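Alginate lyase (Bacteroides ovatus, PDB 3NNB) probably cleaves the polysaccharide alginate by beta-elimination, as alginate lyases do. Local coordinates at residues A[4-9]-A[174-179]; A[35-40]-A[108-113]; A[41-46]-A[128-133]; A[113-118]-A[179-184]. All blocks are in the same frame, centred on the assembly; numbering follows the deposited sequence.

In the fold
The N-terminal loop 4-9 packs on helix 171-180 in interaction 1, which closes a loop of 164 residues. Interactions 2 and 3 both fall within that loop. In interaction 2 helix 27-41 lies across helix 98-118. The loop that follows helix 27-41 then meets helix 121-136 in interaction 3. These two cross along the chain, and they touch where Leu111 and Val108 pack on Phe130. Interaction 4 brings the end of helix 98-118 onto the end of helix 171-180, beside a sodium site. It crosses interactions 1 and 3 and shares Thr179 with interaction 1 and Leu113 with interaction 2.

Interaction 1 of 4, residues A[4-9]-A[174-179]; sequences ANTRIY and MIDAMT
Thr6 passes Asp176 with their CA atoms 5.1 Å apart, where the irregular loop 4-9, with an inverse gamma turn centred on Asn5, runs against one side of helix 174-179. Asp176 carries most of the contact. Its CG lies anti to its carbonyl carbon (chi1 -76°), and the carboxylate reaches three successive backbone N-H groups. Arg7 N donates to Asp176 OD1 at 3.0 Å, nearly straight, from the syn side but 34° out of the carboxylate plane. Ile8 N, 2.8 Å from Asp176 OD2, uses the syn lone pair with a bent N-H; Tyr9 N, 2.9 Å from the same OD2, comes nearly along the C-O axis. These donors hold the buried carboxylate and probably stabilise its negative charge. The Tyr9 and Asp176 side chains run past each other in opposite directions, ring and carboxylate planes 54° apart, with Tyr9 CD2 3.7 Å from Asp176 CB. The side chains of Thr6 and Asp176 cross at about a right angle, and Thr6 OG1 donates to Tyr9 O. One water accepts from Thr179 OG1 and donates to Asp176 OD1 and Asn5 O. Tyr9 OH is bonded to Glu173. It is a helix aspartate fastening an N-terminal loop through consecutive main-chain N-H groups.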
loop_
_atom_site.group_PDB
_atom_site.type_symbol
_atom_site.label_atom_id
_atom_site.label_comp_id
_atom_site.label_asym_id
_atom_site.label_seq_id
_atom_site.Cartn_x
_atom_site.Cartn_y
_atom_site.Cartn_z
ATOM N N ALA A 4 -3.261 4.235 -19.794
ATOM C CA ALA A 4 -3.183 2.836 -19.300
ATOM C C ALA A 4 -4.341 2.521 -18.363
ATOM O O ALA A 4 -4.932 3.430 -17.780
ATOM C CB ALA A 4 -1.867 2.600 -18.596
ATOM N N ASN A 5 -4.677 1.249 -18.216
ATOM C CA ASN A 5 -5.747 0.867 -17.301
ATOM C C ASN A 5 -5.298 0.761 -15.825
ATOM O O ASN A 5 -5.365 -0.286 -15.196
ATOM C CB ASN A 5 -6.362 -0.413 -17.786
ATOM C CG ASN A 5 -7.673 -0.709 -17.110
ATOM O OD1 ASN A 5 -8.383 0.205 -16.641
ATOM N ND2 ASN A 5 -8.006 -1.989 -17.043
ATOM N N THR A 6 -4.817 1.871 -15.271
ATOM C CA THR A 6 -4.398 1.910 -13.870
ATOM C C THR A 6 -5.576 2.235 -12.947
ATOM O O THR A 6 -6.507 2.987 -13.312
ATOM C CB THR A 6 -3.233 2.880 -13.666
ATOM O OG1 THR A 6 -3.587 4.210 -14.052
ATOM C CG2 THR A 6 -2.004 2.449 -14.526
ATOM N N ARG A 7 -5.502 1.712 -11.727
ATOM C CA ARG A 7 -6.584 1.851 -10.756
ATOM C C ARG A 7 -6.238 2.738 -9.580
ATOM O O ARG A 7 -7.062 3.545 -9.127
ATOM C CB ARG A 7 -7.031 0.460 -10.274
ATOM C CG ARG A 7 -7.404 -0.510 -11.372
ATOM C CD ARG A 7 -8.608 -0.031 -12.166
ATOM N NE ARG A 7 -9.028 -1.092 -13.087
ATOM C CZ ARG A 7 -10.187 -1.169 -13.728
ATOM N NH1 ARG A 7 -11.135 -0.263 -13.565
ATOM N NH2 ARG A 7 -10.392 -2.201 -14.557
ATOM N N ILE A 8 -5.026 2.584 -9.056
ATOM C CA ILE A 8 -4.507 3.414 -7.973
ATOM C C ILE A 8 -3.954 4.716 -8.537
ATOM O O ILE A 8 -4.263 5.811 -8.047
ATOM C CB ILE A 8 -3.385 2.667 -7.189
ATOM C CG1 ILE A 8 -3.982 1.464 -6.428
ATOM C CG2 ILE A 8 -2.665 3.627 -6.273
ATOM C CD1 ILE A 8 -4.619 1.804 -5.131
ATOM N N TYR A 9 -3.146 4.612 -9.584
ATOM C CA TYR A 9 -2.614 5.801 -10.273
ATOM C C TYR A 9 -3.721 6.360 -11.176
ATOM O O TYR A 9 -4.458 5.598 -11.762
ATOM C CB TYR A 9 -1.409 5.458 -11.169
ATOM C CG TYR A 9 -0.180 4.860 -10.492
ATOM C CD1 TYR A 9 0.143 5.163 -9.191
ATOM C CD2 TYR A 9 0.669 4.005 -11.201
ATOM C CE1 TYR A 9 1.300 4.596 -8.581
ATOM C CE2 TYR A 9 1.809 3.452 -10.611
ATOM C CZ TYR A 9 2.128 3.768 -9.337
ATOM O OH TYR A 9 3.277 3.214 -8.754
HETATM N N MSE A 174 1.799 -2.131 -7.187
HETATM C CA MSE A 174 2.551 -3.012 -8.065
HETATM C C MSE A 174 1.757 -3.472 -9.290
HETATM O O MSE A 174 2.285 -3.555 -10.382
HETATM C CB MSE A 174 3.044 -4.224 -7.282
HETATM C CG MSE A 174 4.089 -4.991 -8.032
HETATM SE SE MSE A 174 4.575 -6.676 -7.202
HETATM C CE MSE A 174 2.962 -7.591 -7.619
ATOM N N ILE A 175 0.471 -3.742 -9.087
ATOM C CA ILE A 175 -0.385 -4.193 -10.172
ATOM C C ILE A 175 -0.450 -3.102 -11.254
ATOM O O ILE A 175 -0.373 -3.415 -12.444
ATOM C CB ILE A 175 -1.787 -4.564 -9.680
ATOM C CG1 ILE A 175 -1.737 -5.981 -9.066
ATOM C CG2 ILE A 175 -2.825 -4.435 -10.838
ATOM C CD1 ILE A 175 -2.991 -6.325 -8.201
ATOM N N ASP A 176 -0.576 -1.843 -10.845
ATOM C CA ASP A 176 -0.566 -0.740 -11.822
ATOM C C ASP A 176 0.753 -0.690 -12.589
ATOM O O ASP A 176 0.757 -0.464 -13.830
ATOM C CB ASP A 176 -0.867 0.607 -11.192
ATOM C CG ASP A 176 -2.332 0.805 -10.872
ATOM O OD1 ASP A 176 -3.178 -0.050 -11.235
ATOM O OD2 ASP A 176 -2.616 1.817 -10.229
ATOM N N ALA A 177 1.858 -0.923 -11.901
ATOM C CA ALA A 177 3.181 -0.937 -12.570
ATOM C C ALA A 177 3.248 -2.095 -13.568
ATOM O O ALA A 177 3.814 -1.934 -14.654
ATOM C CB ALA A 177 4.298 -1.023 -11.531
HETATM N N MSE A 178 2.673 -3.257 -13.234
HETATM C CA MSE A 178 2.599 -4.390 -14.187
HETATM C C MSE A 178 1.762 -4.029 -15.425
HETATM O O MSE A 178 2.171 -4.256 -16.579
HETATM C CB MSE A 178 2.091 -5.672 -13.542
HETATM C CG MSE A 178 3.008 -6.159 -12.428
HETATM SE SE MSE A 178 2.660 -7.971 -11.863
HETATM C CE MSE A 178 0.900 -7.690 -11.175
ATOM N N THR A 179 0.624 -3.393 -15.184
ATOM C CA THR A 179 -0.224 -2.919 -16.275
ATOM C C THR A 179 0.543 -2.023 -17.231
ATOM O O THR A 179 0.440 -2.175 -18.462
ATOM C CB THR A 179 -1.526 -2.253 -15.753
ATOM O OG1 THR A 179 -2.287 -3.198 -14.998
ATOM C CG2 THR A 179 -2.378 -1.694 -16.906
HETATM O O HOH W 1 -3.907 -1.835 -13.275
#

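Interaction 2 of 4, residues A[35-40]-A[108-113]; sequences RDADKA and VTTLGL
Thr110 CG2 and the methyls of Leu111 pack on Asp36, Ala37 and Ala40 of helix 35-40. Thr110 is turned with CG2 anti to its own backbone N. The methyl therefore goes to the partner helix, where Thr110 CG2 lies 3.5 Å from Ala37 N and also meets Asp36 CB. The other branch, OG1, lies beside the threonine's own backbone N. It is bonded to Lys106 O and to Arg374, and Arg374 also forms a salt bridge with Asp36 OD2. One arginine thus joins a residue on each helix. Leu111 spreads its two methyls over two alanines one turn apart. Its CD2 is 3.9 Å from Ala37 CB and also lies against Ala37 O. Its CG and CD1 rest on Ala40, with Leu111 CG 4.0 Å from Ala40 CB. No hydrogen bond links the two segments directly. The short alanine side chains let the backbones come near, with Ala37 CA and Leu111 CA 5.4 Å apart. The axes of segments 35-40 and 108-113 approach to 8.8 Å, and their N-to-C directions differ by 125°. Leu111 continues onto Tyr123 and Lys126 of helix 121-136. This is buried helix-helix packing across small residues, consistent with the alpha/alpha-toroid (six-hairpin) fold of this family.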
loop_
_atom_site.group_PDB
_atom_site.type_symbol
_atom_site.label_atom_id
_atom_site.label_comp_id
_atom_site.label_asym_id
_atom_site.label_seq_id
_atom_site.Cartn_x
_atom_site.Cartn_y
_atom_site.Cartn_z
ATOM N N ARG A 35 17.507 6.583 -12.235
ATOM C CA ARG A 35 18.582 6.206 -11.304
ATOM C C ARG A 35 18.145 5.139 -10.324
ATOM O O ARG A 35 18.894 4.212 -10.074
ATOM C CB ARG A 35 19.121 7.417 -10.558
ATOM C CG ARG A 35 20.018 8.276 -11.409
ATOM C CD ARG A 35 20.618 9.429 -10.589
ATOM N NE ARG A 35 20.952 10.571 -11.445
ATOM N N ASP A 36 16.947 5.263 -9.748
ATOM C CA ASP A 36 16.424 4.238 -8.854
ATOM C C ASP A 36 16.304 2.897 -9.640
ATOM O O ASP A 36 16.587 1.825 -9.120
ATOM C CB ASP A 36 15.025 4.604 -8.324
ATOM C CG ASP A 36 15.031 5.718 -7.290
ATOM O OD1 ASP A 36 16.108 6.130 -6.795
ATOM O OD2 ASP A 36 13.909 6.163 -6.987
ATOM N N ALA A 37 15.850 2.948 -10.880
ATOM C CA ALA A 37 15.699 1.733 -11.679
ATOM C C ALA A 37 17.051 1.126 -11.960
ATOM O O ALA A 37 17.206 -0.083 -11.923
ATOM C CB ALA A 37 14.995 2.070 -13.022
ATOM N N ASP A 38 18.047 1.971 -12.260
ATOM C CA ASP A 38 19.419 1.460 -12.467
ATOM C C ASP A 38 19.939 0.771 -11.214
ATOM O O ASP A 38 20.637 -0.257 -11.278
ATOM C CB ASP A 38 20.355 2.615 -12.906
ATOM C CG ASP A 38 20.101 3.078 -14.325
ATOM O OD1 ASP A 38 19.471 2.364 -15.141
ATOM O OD2 ASP A 38 20.547 4.208 -14.637
ATOM N N LYS A 39 19.567 1.274 -10.038
ATOM C CA LYS A 39 19.954 0.615 -8.793
ATOM C C LYS A 39 19.233 -0.741 -8.646
ATOM O O LYS A 39 19.824 -1.745 -8.218
ATOM C CB LYS A 39 19.631 1.501 -7.583
ATOM C CG LYS A 39 20.550 2.694 -7.421
ATOM C CD LYS A 39 20.111 3.563 -6.217
ATOM C CE LYS A 39 20.761 4.943 -6.263
ATOM N NZ LYS A 39 20.102 5.905 -5.327
ATOM N N ALA A 40 17.959 -0.787 -9.060
ATOM C CA ALA A 40 17.195 -2.021 -9.017
ATOM C C ALA A 40 17.782 -3.072 -9.944
ATOM O O ALA A 40 17.652 -4.273 -9.655
ATOM C CB ALA A 40 15.696 -1.781 -9.317
ATOM N N VAL A 108 9.771 -3.815 -8.537
ATOM C CA VAL A 108 8.908 -4.032 -9.685
ATOM C C VAL A 108 8.180 -2.747 -10.021
ATOM O O VAL A 108 8.028 -2.408 -11.200
ATOM C CB VAL A 108 7.925 -5.186 -9.418
ATOM C CG1 VAL A 108 6.809 -5.192 -10.448
ATOM C CG2 VAL A 108 8.722 -6.561 -9.401
ATOM N N THR A 109 7.743 -2.031 -8.978
ATOM C CA THR A 109 7.067 -0.735 -9.153
ATOM C C THR A 109 8.018 0.293 -9.804
ATOM O O THR A 109 7.660 0.946 -10.804
ATOM C CB THR A 109 6.421 -0.251 -7.845
ATOM O OG1 THR A 109 5.346 -1.156 -7.520
ATOM C CG2 THR A 109 5.870 1.162 -7.969
ATOM N N THR A 110 9.222 0.430 -9.264
ATOM C CA THR A 110 10.244 1.304 -9.821
ATOM C C THR A 110 10.515 0.970 -11.301
ATOM O O THR A 110 10.573 1.872 -12.174
ATOM C CB THR A 110 11.559 1.176 -9.010
ATOM O OG1 THR A 110 11.328 1.625 -7.665
ATOM C CG2 THR A 110 12.707 1.961 -9.627
ATOM N N LEU A 111 10.741 -0.314 -11.578
ATOM C CA LEU A 111 11.089 -0.769 -12.912
ATOM C C LEU A 111 9.963 -0.587 -13.905
ATOM O O LEU A 111 10.199 -0.208 -15.047
ATOM C CB LEU A 111 11.593 -2.218 -12.905
ATOM C CG LEU A 111 12.967 -2.330 -12.168
ATOM C CD1 LEU A 111 13.190 -3.807 -11.698
ATOM C CD2 LEU A 111 14.172 -1.785 -13.037
ATOM N N GLY A 112 8.723 -0.872 -13.503
ATOM C CA GLY A 112 7.602 -0.711 -14.382
ATOM C C GLY A 112 7.392 0.764 -14.724
ATOM O O GLY A 112 7.160 1.116 -15.879
ATOM N N LEU A 113 7.467 1.610 -13.716
ATOM C CA LEU A 113 7.392 3.058 -13.935
ATOM C C LEU A 113 8.552 3.526 -14.848
ATOM O O LEU A 113 8.352 4.306 -15.770
ATOM C CB LEU A 113 7.428 3.789 -12.609
ATOM C CG LEU A 113 6.115 3.776 -11.847
ATOM C CD1 LEU A 113 6.368 4.361 -10.439
ATOM C CD2 LEU A 113 4.980 4.519 -12.562
#

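Interaction 3 of 4, residues A[41-46]-A[128-133]; sequences LKMTPP and VDFLNV
Pro45 is the bump of the contact, and Phe130 with Val133 makes the surface it fits. The two CA atoms of Pro45 and Phe130 are 5.1 Å apart. Pro45 CG sits over the middle of one face of the phenyl ring, 4.2 Å from the Phe130 centroid and 11° off the ring normal, a CH-pi contact. The same proline fills the step between Phe130 and the next turn of the helix, where Pro45 CB lies 4.0 Å from Val133 CB. Pro45 CG also touches the carboxylate of Asp129. Pro46 CD comes to the ring edge, 3.8 Å from Phe130 CE1. The selenium of Met43, a selenomethionine modelled in two conformers, also lies at the edge, 3.8 Å from Phe130 CE1 in the conformer described. In that conformer it is a Met-aromatic contact, less certain than the rest. Val133 CG1, anti to its backbone N, comes to 3.4 Å from Pro46 O. A water joins the segments by donating to Pro46 O and to Phe130 O. Between the segments the chemistry is apolar, CH-pi and shape fit; polar ties come from this water and from Lys126 of the same helix, bonded to Leu41 O and Met43 O.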
loop_
_atom_site.group_PDB
_atom_site.type_symbol
_atom_site.label_atom_id
_atom_site.label_comp_id
_atom_site.label_asym_id
_atom_site.label_seq_id
_atom_site.Cartn_x
_atom_site.Cartn_y
_atom_site.Cartn_z
ATOM N N LEU A 41 18.391 -2.636 -11.068
ATOM C CA LEU A 41 19.052 -3.601 -11.979
ATOM C C LEU A 41 20.169 -4.375 -11.298
ATOM O O LEU A 41 20.470 -5.488 -11.693
ATOM C CB LEU A 41 19.620 -2.906 -13.204
ATOM C CG LEU A 41 18.659 -2.264 -14.205
ATOM C CD1 LEU A 41 19.446 -1.600 -15.379
ATOM C CD2 LEU A 41 17.642 -3.253 -14.740
ATOM N N LYS A 42 20.802 -3.763 -10.300
ATOM C CA LYS A 42 21.893 -4.385 -9.575
ATOM C C LYS A 42 21.435 -5.380 -8.531
ATOM O O LYS A 42 22.264 -6.114 -7.972
ATOM C CB LYS A 42 22.714 -3.296 -8.865
ATOM C CG LYS A 42 23.388 -2.332 -9.821
ATOM C CD LYS A 42 24.158 -1.252 -9.075
ATOM C CE LYS A 42 24.886 -0.329 -10.056
ATOM N NZ LYS A 42 24.008 0.572 -10.862
HETATM N N MSE A 43 20.155 -5.340 -8.170
HETATM C CA MSE A 43 19.651 -6.145 -7.036
HETATM C C MSE A 43 19.394 -7.587 -7.468
HETATM O O MSE A 43 18.819 -7.844 -8.522
HETATM C CB MSE A 43 18.371 -5.537 -6.446
HETATM C CG MSE A 43 17.792 -6.357 -5.278
HETATM SE SE MSE A 43 16.127 -5.620 -4.575
HETATM C CE MSE A 43 16.839 -4.168 -3.520
ATOM N N THR A 44 19.829 -8.541 -6.638
ATOM C CA THR A 44 19.499 -9.945 -6.878
ATOM C C THR A 44 18.045 -10.151 -6.416
ATOM O O THR A 44 17.720 -9.824 -5.261
ATOM C CB THR A 44 20.410 -10.893 -6.070
ATOM O OG1 THR A 44 21.765 -10.675 -6.473
ATOM C CG2 THR A 44 20.021 -12.353 -6.294
ATOM N N PRO A 45 17.169 -10.666 -7.300
ATOM C CA PRO A 45 15.774 -10.867 -6.863
ATOM C C PRO A 45 15.704 -11.805 -5.653
ATOM O O PRO A 45 16.277 -12.910 -5.702
ATOM C CB PRO A 45 15.097 -11.474 -8.073
ATOM C CG PRO A 45 15.862 -10.896 -9.257
ATOM C CD PRO A 45 17.307 -10.874 -8.762
ATOM N N PRO A 46 15.075 -11.351 -4.564
ATOM C CA PRO A 46 14.898 -12.221 -3.402
ATOM C C PRO A 46 13.703 -13.172 -3.564
ATOM O O PRO A 46 12.954 -13.098 -4.532
ATOM C CB PRO A 46 14.622 -11.225 -2.280
ATOM C CG PRO A 46 13.787 -10.178 -2.962
ATOM C CD PRO A 46 14.388 -10.053 -4.361
ATOM N N VAL A 128 10.374 -8.433 -14.774
ATOM C CA VAL A 128 9.855 -9.790 -15.022
ATOM C C VAL A 128 10.728 -10.839 -14.295
ATOM O O VAL A 128 10.191 -11.838 -13.828
ATOM C CB VAL A 128 9.678 -10.036 -16.562
ATOM C CG1 VAL A 128 9.335 -11.486 -16.879
ATOM C CG2 VAL A 128 8.557 -9.141 -17.078
ATOM N N ASP A 129 12.048 -10.595 -14.185
ATOM C CA ASP A 129 12.953 -11.487 -13.441
ATOM C C ASP A 129 12.544 -11.498 -11.965
ATOM O O ASP A 129 12.339 -12.570 -11.408
ATOM C CB ASP A 129 14.388 -11.027 -13.662
ATOM C CG ASP A 129 15.441 -11.945 -13.091
ATOM O OD1 ASP A 129 15.198 -13.118 -12.765
ATOM O OD2 ASP A 129 16.594 -11.444 -13.082
ATOM N N PHE A 130 12.351 -10.322 -11.355
ATOM C CA PHE A 130 11.829 -10.276 -9.984
ATOM C C PHE A 130 10.513 -11.041 -9.850
ATOM O O PHE A 130 10.324 -11.769 -8.913
ATOM C CB PHE A 130 11.543 -8.839 -9.540
ATOM C CG PHE A 130 12.757 -8.081 -9.035
ATOM C CD1 PHE A 130 13.133 -8.210 -7.692
ATOM C CD2 PHE A 130 13.453 -7.153 -9.839
ATOM C CE1 PHE A 130 14.204 -7.510 -7.190
ATOM C CE2 PHE A 130 14.540 -6.449 -9.338
ATOM C CZ PHE A 130 14.927 -6.644 -8.016
ATOM N N LEU A 131 9.584 -10.813 -10.767
ATOM C CA LEU A 131 8.260 -11.453 -10.683
ATOM C C LEU A 131 8.342 -12.983 -10.858
ATOM O O LEU A 131 7.618 -13.725 -10.185
ATOM C CB LEU A 131 7.360 -10.888 -11.743
ATOM C CG LEU A 131 6.896 -9.459 -11.551
ATOM C CD1 LEU A 131 6.144 -8.923 -12.821
ATOM C CD2 LEU A 131 6.053 -9.230 -10.238
ATOM N N ASN A 132 9.171 -13.441 -11.800
ATOM C CA ASN A 132 9.403 -14.892 -11.976
ATOM C C ASN A 132 9.909 -15.513 -10.685
ATOM O O ASN A 132 9.367 -16.522 -10.194
ATOM C CB ASN A 132 10.446 -15.183 -13.090
ATOM C CG ASN A 132 9.882 -15.026 -14.480
ATOM O OD1 ASN A 132 8.702 -15.223 -14.695
ATOM N ND2 ASN A 132 10.746 -14.744 -15.445
ATOM N N VAL A 133 10.933 -14.895 -10.123
ATOM C CA VAL A 133 11.571 -15.443 -8.926
ATOM C C VAL A 133 10.578 -15.443 -7.759
ATOM O O VAL A 133 10.456 -16.424 -7.026
ATOM C CB VAL A 133 12.854 -14.707 -8.578
ATOM C CG1 VAL A 133 13.380 -15.175 -7.209
ATOM C CG2 VAL A 133 13.903 -14.941 -9.703
HETATM O O HOH W 2 12.032 -11.307 -6.570
#

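Interaction 4 of 4, residues A[113-118]-A[179-184]; sequences LAYYFS and TLMENS. With NA (sodium ion), chain B.
Leu180 packs against Tyr116 in the tight part of this contact, where the two CA atoms are 5.9 Å apart. Leu180 CD2 sits over the centre of the Tyr116 ring, 3.7 Å from the centroid and 11° off its normal, a CH-pi contact. The other methyl, Leu180 CD1, lies 3.7 Å from Leu113 CD2. Tyr115 covers the turn that follows. Its CG, anti to the backbone N (chi1 171°), starts the ring toward the turn 181-184. Ser184 CB lies over one face of the ring, offset toward the rim, 3.6 Å from Tyr115 CZ, a CH-pi contact. Met181 CG touches Tyr115 CD2, and Leu180 O meets the ring edge in plane.

The looser side is at Asn183, an exposed residue modelled in two conformers. In the one described, Tyr115 OH donates to Asn183 OD1 at 3.1 Å, from above the plane of the amide carbonyl, so this bond is less certain. Met181 to Ser184 form a type I turn, in which Met181 O accepts from both Ser184 N and Ser184 OG. A sodium ion lies beyond the turn, bound by Glu182 O at 2.4 Å, Ser184 O at 2.3 Å, three waters and Phe187 O.

The contact joins the C-terminal ends of helices 98-118 and 171-180. Helix 11-19 packs on Tyr116 and Leu180, and helix 121-136 touches Tyr115, Met181 and Ser184.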
loop_
_atom_site.group_PDB
_atom_site.type_symbol
_atom_site.label_atom_id
_atom_site.label_comp_id
_atom_site.label_asym_id
_atom_site.label_seq_id
_atom_site.Cartn_x
_atom_site.Cartn_y
_atom_site.Cartn_z
ATOM N N LEU A 113 7.467 1.610 -13.716
ATOM C CA LEU A 113 7.392 3.058 -13.935
ATOM C C LEU A 113 8.552 3.526 -14.848
ATOM O O LEU A 113 8.352 4.306 -15.770
ATOM C CB LEU A 113 7.428 3.789 -12.609
ATOM C CG LEU A 113 6.115 3.776 -11.847
ATOM C CD1 LEU A 113 6.368 4.361 -10.439
ATOM C CD2 LEU A 113 4.980 4.519 -12.562
ATOM N N ALA A 114 9.756 3.043 -14.583
ATOM C CA ALA A 114 10.900 3.390 -15.432
ATOM C C ALA A 114 10.691 2.943 -16.875
ATOM O O ALA A 114 10.990 3.720 -17.815
ATOM C CB ALA A 114 12.223 2.789 -14.860
ATOM N N TYR A 115 10.189 1.704 -17.077
ATOM C CA TYR A 115 9.859 1.282 -18.431
ATOM C C TYR A 115 8.786 2.223 -19.082
ATOM O O TYR A 115 8.901 2.648 -20.243
ATOM C CB TYR A 115 9.370 -0.166 -18.456
ATOM C CG TYR A 115 8.825 -0.523 -19.810
ATOM C CD1 TYR A 115 9.694 -0.794 -20.866
ATOM C CD2 TYR A 115 7.472 -0.511 -20.064
ATOM C CE1 TYR A 115 9.204 -1.029 -22.150
ATOM C CE2 TYR A 115 6.982 -0.778 -21.336
ATOM C CZ TYR A 115 7.846 -1.013 -22.362
ATOM O OH TYR A 115 7.336 -1.293 -23.610
ATOM N N TYR A 116 7.751 2.567 -18.332
ATOM C CA TYR A 116 6.683 3.413 -18.847
ATOM C C TYR A 116 7.201 4.747 -19.322
ATOM O O TYR A 116 6.852 5.206 -20.426
ATOM C CB TYR A 116 5.616 3.609 -17.767
ATOM C CG TYR A 116 4.419 4.385 -18.247
ATOM C CD1 TYR A 116 3.649 3.917 -19.312
ATOM C CD2 TYR A 116 4.047 5.578 -17.639
ATOM C CE1 TYR A 116 2.524 4.657 -19.744
ATOM C CE2 TYR A 116 2.926 6.308 -18.066
ATOM C CZ TYR A 116 2.184 5.825 -19.111
ATOM O OH TYR A 116 1.091 6.553 -19.545
ATOM N N PHE A 117 8.051 5.371 -18.511
ATOM C CA PHE A 117 8.515 6.722 -18.809
ATOM C C PHE A 117 9.601 6.739 -19.890
ATOM O O PHE A 117 9.687 7.713 -20.655
ATOM C CB PHE A 117 8.986 7.425 -17.533
ATOM C CG PHE A 117 7.847 8.028 -16.745
ATOM C CD1 PHE A 117 7.312 9.255 -17.104
ATOM C CD2 PHE A 117 7.290 7.369 -15.680
ATOM C CE1 PHE A 117 6.247 9.793 -16.388
ATOM C CE2 PHE A 117 6.213 7.899 -14.975
ATOM C CZ PHE A 117 5.697 9.104 -15.331
ATOM N N SER A 118 10.444 5.699 -19.935
ATOM C CA SER A 118 11.640 5.689 -20.787
ATOM C C SER A 118 11.494 4.864 -22.049
ATOM O O SER A 118 12.218 5.104 -23.038
ATOM C CB SER A 118 12.876 5.175 -20.021
ATOM O OG SER A 118 12.792 3.769 -19.823
ATOM N N THR A 179 0.624 -3.393 -15.184
ATOM C CA THR A 179 -0.224 -2.919 -16.275
ATOM C C THR A 179 0.543 -2.023 -17.231
ATOM O O THR A 179 0.440 -2.175 -18.462
ATOM C CB THR A 179 -1.526 -2.253 -15.753
ATOM O OG1 THR A 179 -2.287 -3.198 -14.998
ATOM C CG2 THR A 179 -2.378 -1.694 -16.906
ATOM N N LEU A 180 1.306 -1.100 -16.660
ATOM C CA LEU A 180 2.129 -0.119 -17.403
ATOM C C LEU A 180 3.219 -0.773 -18.277
ATOM O O LEU A 180 3.659 -0.187 -19.274
ATOM C CB LEU A 180 2.718 0.916 -16.447
ATOM C CG LEU A 180 1.780 1.916 -15.795
ATOM C CD1 LEU A 180 2.557 2.753 -14.796
ATOM C CD2 LEU A 180 1.031 2.775 -16.839
HETATM N N MSE A 181 3.634 -1.974 -17.898
HETATM C CA MSE A 181 4.624 -2.797 -18.614
HETATM C C MSE A 181 4.102 -3.838 -19.575
HETATM O O MSE A 181 4.911 -4.546 -20.182
HETATM C CB MSE A 181 5.451 -3.599 -17.565
HETATM C CG MSE A 181 6.479 -2.875 -16.974
HETATM SE SE MSE A 181 7.421 -4.254 -15.921
HETATM C CE MSE A 181 6.381 -4.284 -14.242
ATOM N N GLU A 182 2.794 -3.977 -19.713
ATOM C CA GLU A 182 2.217 -5.067 -20.488
ATOM C C GLU A 182 2.674 -5.047 -21.953
ATOM O O GLU A 182 2.821 -6.107 -22.562
ATOM C CB GLU A 182 0.671 -5.061 -20.387
ATOM C CG GLU A 182 0.213 -5.571 -19.055
ATOM C CD GLU A 182 -1.290 -5.755 -18.959
ATOM O OE1 GLU A 182 -1.978 -5.526 -19.969
ATOM O OE2 GLU A 182 -1.753 -6.131 -17.864
ATOM N N ASN A 183 2.921 -3.868 -22.504
ATOM C CA ASN A 183 3.384 -3.769 -23.909
ATOM C C ASN A 183 4.899 -3.936 -24.054
ATOM O O ASN A 183 5.411 -3.883 -25.153
ATOM C CB ASN A 183 2.862 -2.506 -24.640
ATOM C CG ASN A 183 3.434 -1.174 -24.092
ATOM O OD1 ASN A 183 4.226 -1.131 -23.155
ATOM N ND2 ASN A 183 2.985 -0.079 -24.690
ATOM N N SER A 184 5.619 -4.158 -22.946
ATOM C CA SER A 184 7.028 -4.539 -23.061
ATOM C C SER A 184 7.167 -5.914 -23.704
ATOM O O SER A 184 6.227 -6.750 -23.677
ATOM C CB SER A 184 7.688 -4.539 -21.671
ATOM O OG SER A 184 7.277 -5.646 -20.872
HETATM NA NA NA B . 4.189 -7.738 -23.675
HETATM O O HOH W 3 5.382 -9.604 -24.739
HETATM O O HOH W 4 3.842 -6.835 -25.876
HETATM O O HOH W 5 2.001 -8.800 -24.320
#